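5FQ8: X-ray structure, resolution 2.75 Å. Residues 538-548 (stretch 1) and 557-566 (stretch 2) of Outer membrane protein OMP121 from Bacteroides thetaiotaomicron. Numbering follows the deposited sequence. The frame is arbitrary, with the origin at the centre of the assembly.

Stretch 1 538-548: LYLTVTARNDW
Stretch 2 557-566: RSFFYPGITG

The most unusual feature of this contact is a very short hydrogen bond between side chains: Y561 OH donates to D547 OD2 at 2.5 Å. The two residues are not directly paired. Y561 lies opposite R545, and its side chain (chi1 43°, p; chi2 -76°) reaches along the sheet to the aspartate. D547 is m (chi1 -72°, chi2 -19°). Its other oxygen is also taken: R545 NE donates to D547 OD1 at 2.6 Å in a salt bridge. R545 is extended, with chi1 to chi3 all t and chi4 163°. The carboxylate thus joins a charged partner on its own strand to a tyrosine on the neighbouring one. R545 NE and Y561 OH are 3.4 Å apart, but the angle is too poor for a hydrogen bond.

The frame is a pair of antiparallel strands, 538-548 and 558-566. Their N-to-C directions differ by 172°, and their axes approach to 4.6 Å. Backbone angles are extended throughout, with phi from -84° to -163° and psi from 116° to 177°. R557 precedes the second strand at -83/-31. The register pairs L540 with G566, V542 with I564, A544 with P562, N546 with F560 and W548 with S558 at non-hydrogen-bonded positions. The hydrogen-bonded pairs alternate with these.

T541 N to T565 O is 3.0 Å, and T565 N to T541 O is 2.9 Å. T543 N to G563 O is 3.1 Å, and G563 N to T543 O is 2.8 Å. Y561 N to R545 O is 3.0 Å, while the return bond from R545 N to Y561 O is weak at 3.3 Å. D547 N to F559 O is 3.0 Å, and F559 N to D547 O is 3.1 Å. P562 has no amide hydrogen, but its non-hydrogen-bonded position requires none for this pairing. Its CA instead lies 3.3 Å from T543 O in a CA-H...O contact.

The buried face carries T541, T543, R545, D547, F559, Y561 and T565. R545 CB sits over the Y561 ring, 4.2 Å from its centroid. D547 CB sits likewise over the F559 ring (chi1 52°, p; chi2 -87°), 3.9 Å from the centroid. G563 has no side chain beside T543 (chi1 57°, p). An ideal CB there would lie 2.8 Å from T543 OG1, a clash. Next along, T541 CB is 3.3 Å from T565 OG1; T541 is m and T565 is p.

The other face is more exposed and largely apolar. V542 CG2 lies 4.2 Å from I564 CG1, and A544 CB lies 4.0 Å from F560 CE1. V542, I564 and F560 are all t. Polar contacts appear near W548. N546 (chi1 -163°, t; chi2 92°) donates from ND2 to S558 OG at 3.2 Å. A water bridges the same two residues, 2.9 Å from N546 OD1 and 2.8 Å from S558 OG. W548 is m, with NE1 3.7 Å from S558 CB.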

# COMPACT_ATOMS: atom_id res chain seq x y z
N LEU B 538 62.33 -12.61 12.71
CA LEU B 538 61.54 -13.56 11.95
C LEU B 538 60.18 -13.71 12.61
O LEU B 538 60.08 -14.18 13.75
CB LEU B 538 62.22 -14.92 11.87
CG LEU B 538 63.30 -15.11 10.82
CD1 LEU B 538 64.05 -16.38 11.12
CD2 LEU B 538 62.68 -15.17 9.46
N TYR B 539 59.14 -13.32 11.90
CA TYR B 539 57.77 -13.46 12.36
C TYR B 539 57.04 -14.40 11.42
O TYR B 539 57.17 -14.28 10.20
CB TYR B 539 57.08 -12.11 12.42
CG TYR B 539 57.58 -11.20 13.51
CD1 TYR B 539 57.26 -11.44 14.84
CD2 TYR B 539 58.34 -10.08 13.21
CE1 TYR B 539 57.69 -10.59 15.83
CE2 TYR B 539 58.77 -9.23 14.19
CZ TYR B 539 58.45 -9.49 15.50
OH TYR B 539 58.89 -8.64 16.48
N LEU B 540 56.29 -15.33 11.98
CA LEU B 540 55.55 -16.31 11.20
C LEU B 540 54.14 -16.45 11.75
O LEU B 540 53.92 -16.34 12.96
CB LEU B 540 56.25 -17.66 11.21
CG LEU B 540 55.68 -18.76 10.33
CD1 LEU B 540 56.12 -18.56 8.90
CD2 LEU B 540 56.12 -20.11 10.84
N THR B 541 53.19 -16.70 10.86
CA THR B 541 51.80 -16.82 11.27
C THR B 541 51.08 -17.87 10.44
O THR B 541 51.20 -17.89 9.22
CB THR B 541 51.09 -15.47 11.13
OG1 THR B 541 51.96 -14.44 11.61
CG2 THR B 541 49.83 -15.47 11.94
N VAL B 542 50.32 -18.73 11.11
CA VAL B 542 49.55 -19.77 10.45
C VAL B 542 48.10 -19.65 10.88
O VAL B 542 47.80 -19.77 12.08
CB VAL B 542 50.10 -21.17 10.77
CG1 VAL B 542 49.11 -22.22 10.36
CG2 VAL B 542 51.38 -21.37 10.04
N THR B 543 47.19 -19.44 9.93
CA THR B 543 45.78 -19.26 10.20
C THR B 543 44.96 -20.40 9.61
O THR B 543 45.28 -20.92 8.54
CB THR B 543 45.25 -17.95 9.63
OG1 THR B 543 45.51 -17.92 8.23
CG2 THR B 543 45.90 -16.78 10.29
N ALA B 544 43.89 -20.76 10.30
CA ALA B 544 42.99 -21.81 9.86
C ALA B 544 41.59 -21.54 10.40
O ALA B 544 41.44 -21.18 11.57
CB ALA B 544 43.46 -23.19 10.33
N ARG B 545 40.59 -21.73 9.55
CA ARG B 545 39.21 -21.50 9.96
C ARG B 545 38.29 -22.42 9.19
O ARG B 545 38.43 -22.56 7.97
CB ARG B 545 38.78 -20.05 9.74
CG ARG B 545 37.33 -19.82 10.08
CD ARG B 545 36.99 -18.36 10.26
NE ARG B 545 35.57 -18.22 10.55
CZ ARG B 545 35.01 -17.14 11.07
NH1 ARG B 545 35.75 -16.10 11.36
NH2 ARG B 545 33.71 -17.12 11.30
N ASN B 546 37.36 -23.04 9.89
CA ASN B 546 36.29 -23.79 9.26
C ASN B 546 34.96 -23.15 9.61
O ASN B 546 34.71 -22.83 10.78
CB ASN B 546 36.30 -25.26 9.67
CG ASN B 546 35.48 -26.12 8.73
OD1 ASN B 546 36.01 -26.68 7.76
ND2 ASN B 546 34.18 -26.21 8.99
N ASP B 547 34.12 -22.96 8.61
CA ASP B 547 32.83 -22.31 8.77
C ASP B 547 31.73 -23.27 8.38
O ASP B 547 31.93 -24.21 7.61
CB ASP B 547 32.74 -21.05 7.91
CG ASP B 547 33.58 -19.94 8.43
OD1 ASP B 547 33.94 -20.00 9.61
OD2 ASP B 547 33.87 -19.01 7.66
N TRP B 548 30.55 -23.04 8.93
CA TRP B 548 29.33 -23.74 8.53
C TRP B 548 28.30 -22.68 8.22
O TRP B 548 27.92 -21.90 9.09
CB TRP B 548 28.83 -24.65 9.64
CG TRP B 548 29.68 -25.84 9.93
CD1 TRP B 548 29.49 -27.10 9.49
CD2 TRP B 548 30.81 -25.89 10.80
NE1 TRP B 548 30.44 -27.94 9.99
CE2 TRP B 548 31.27 -27.22 10.81
CE3 TRP B 548 31.50 -24.94 11.55
CZ2 TRP B 548 32.38 -27.62 11.54
CZ3 TRP B 548 32.60 -25.34 12.28
CH2 TRP B 548 33.03 -26.67 12.26
N ARG B 557 27.58 -27.51 3.76
CA ARG B 557 27.68 -26.24 4.46
C ARG B 557 29.10 -25.91 4.86
O ARG B 557 29.46 -24.74 4.94
CB ARG B 557 26.83 -26.26 5.73
CG ARG B 557 25.36 -26.47 5.57
CD ARG B 557 24.67 -26.07 6.85
NE ARG B 557 23.29 -26.52 6.92
CZ ARG B 557 22.27 -25.89 6.33
NH1 ARG B 557 22.48 -24.80 5.63
NH2 ARG B 557 21.05 -26.37 6.45
N SER B 558 29.92 -26.93 5.12
CA SER B 558 31.23 -26.74 5.71
C SER B 558 32.28 -26.40 4.67
O SER B 558 32.43 -27.11 3.67
CB SER B 558 31.64 -28.01 6.45
OG SER B 558 33.04 -28.11 6.62
N PHE B 559 33.03 -25.32 4.91
CA PHE B 559 34.22 -25.02 4.12
C PHE B 559 35.38 -24.62 5.02
O PHE B 559 35.19 -23.95 6.03
CB PHE B 559 33.97 -23.92 3.08
CG PHE B 559 33.35 -22.67 3.63
CD1 PHE B 559 31.99 -22.54 3.74
CD2 PHE B 559 34.14 -21.59 3.97
CE1 PHE B 559 31.44 -21.40 4.21
CE2 PHE B 559 33.58 -20.44 4.44
CZ PHE B 559 32.24 -20.34 4.56
N PHE B 560 36.57 -25.05 4.64
CA PHE B 560 37.79 -24.82 5.40
C PHE B 560 38.77 -24.02 4.56
O PHE B 560 38.97 -24.31 3.38
CB PHE B 560 38.41 -26.14 5.81
CG PHE B 560 39.82 -26.05 6.28
CD1 PHE B 560 40.11 -25.81 7.61
CD2 PHE B 560 40.87 -26.22 5.41
CE1 PHE B 560 41.39 -25.73 8.04
CE2 PHE B 560 42.16 -26.14 5.83
CZ PHE B 560 42.42 -25.90 7.15
N TYR B 561 39.42 -23.03 5.17
CA TYR B 561 40.41 -22.24 4.46
C TYR B 561 41.62 -21.89 5.32
O TYR B 561 41.48 -21.24 6.36
CB TYR B 561 39.79 -20.96 3.90
CG TYR B 561 38.85 -20.21 4.81
CD1 TYR B 561 37.57 -20.67 5.03
CD2 TYR B 561 39.22 -19.02 5.41
CE1 TYR B 561 36.70 -20.00 5.84
CE2 TYR B 561 38.34 -18.34 6.22
CZ TYR B 561 37.08 -18.84 6.42
OH TYR B 561 36.17 -18.19 7.21
N PRO B 562 42.82 -22.29 4.91
CA PRO B 562 44.01 -21.97 5.70
C PRO B 562 44.82 -20.84 5.12
O PRO B 562 44.50 -20.32 4.05
CB PRO B 562 44.79 -23.28 5.65
CG PRO B 562 44.38 -23.92 4.34
CD PRO B 562 43.13 -23.24 3.84
N GLY B 563 45.88 -20.47 5.82
CA GLY B 563 46.77 -19.42 5.35
C GLY B 563 48.10 -19.46 6.07
O GLY B 563 48.25 -20.08 7.12
N ILE B 564 49.07 -18.78 5.48
CA ILE B 564 50.40 -18.67 6.07
C ILE B 564 51.00 -17.34 5.65
O ILE B 564 50.86 -16.93 4.49
CB ILE B 564 51.28 -19.86 5.67
CG1 ILE B 564 52.62 -19.81 6.39
CG2 ILE B 564 51.49 -19.90 4.17
CD1 ILE B 564 53.52 -21.00 6.12
N THR B 565 51.60 -16.63 6.60
CA THR B 565 52.27 -15.37 6.31
C THR B 565 53.62 -15.34 7.01
O THR B 565 53.82 -15.96 8.06
CB THR B 565 51.46 -14.15 6.75
OG1 THR B 565 51.34 -14.15 8.17
CG2 THR B 565 50.10 -14.17 6.14
N GLY B 566 54.54 -14.59 6.43
CA GLY B 566 55.87 -14.46 6.99
C GLY B 566 56.40 -13.05 6.82
O GLY B 566 56.04 -12.34 5.89
O HOH W 1 35.58 -28.28 5.43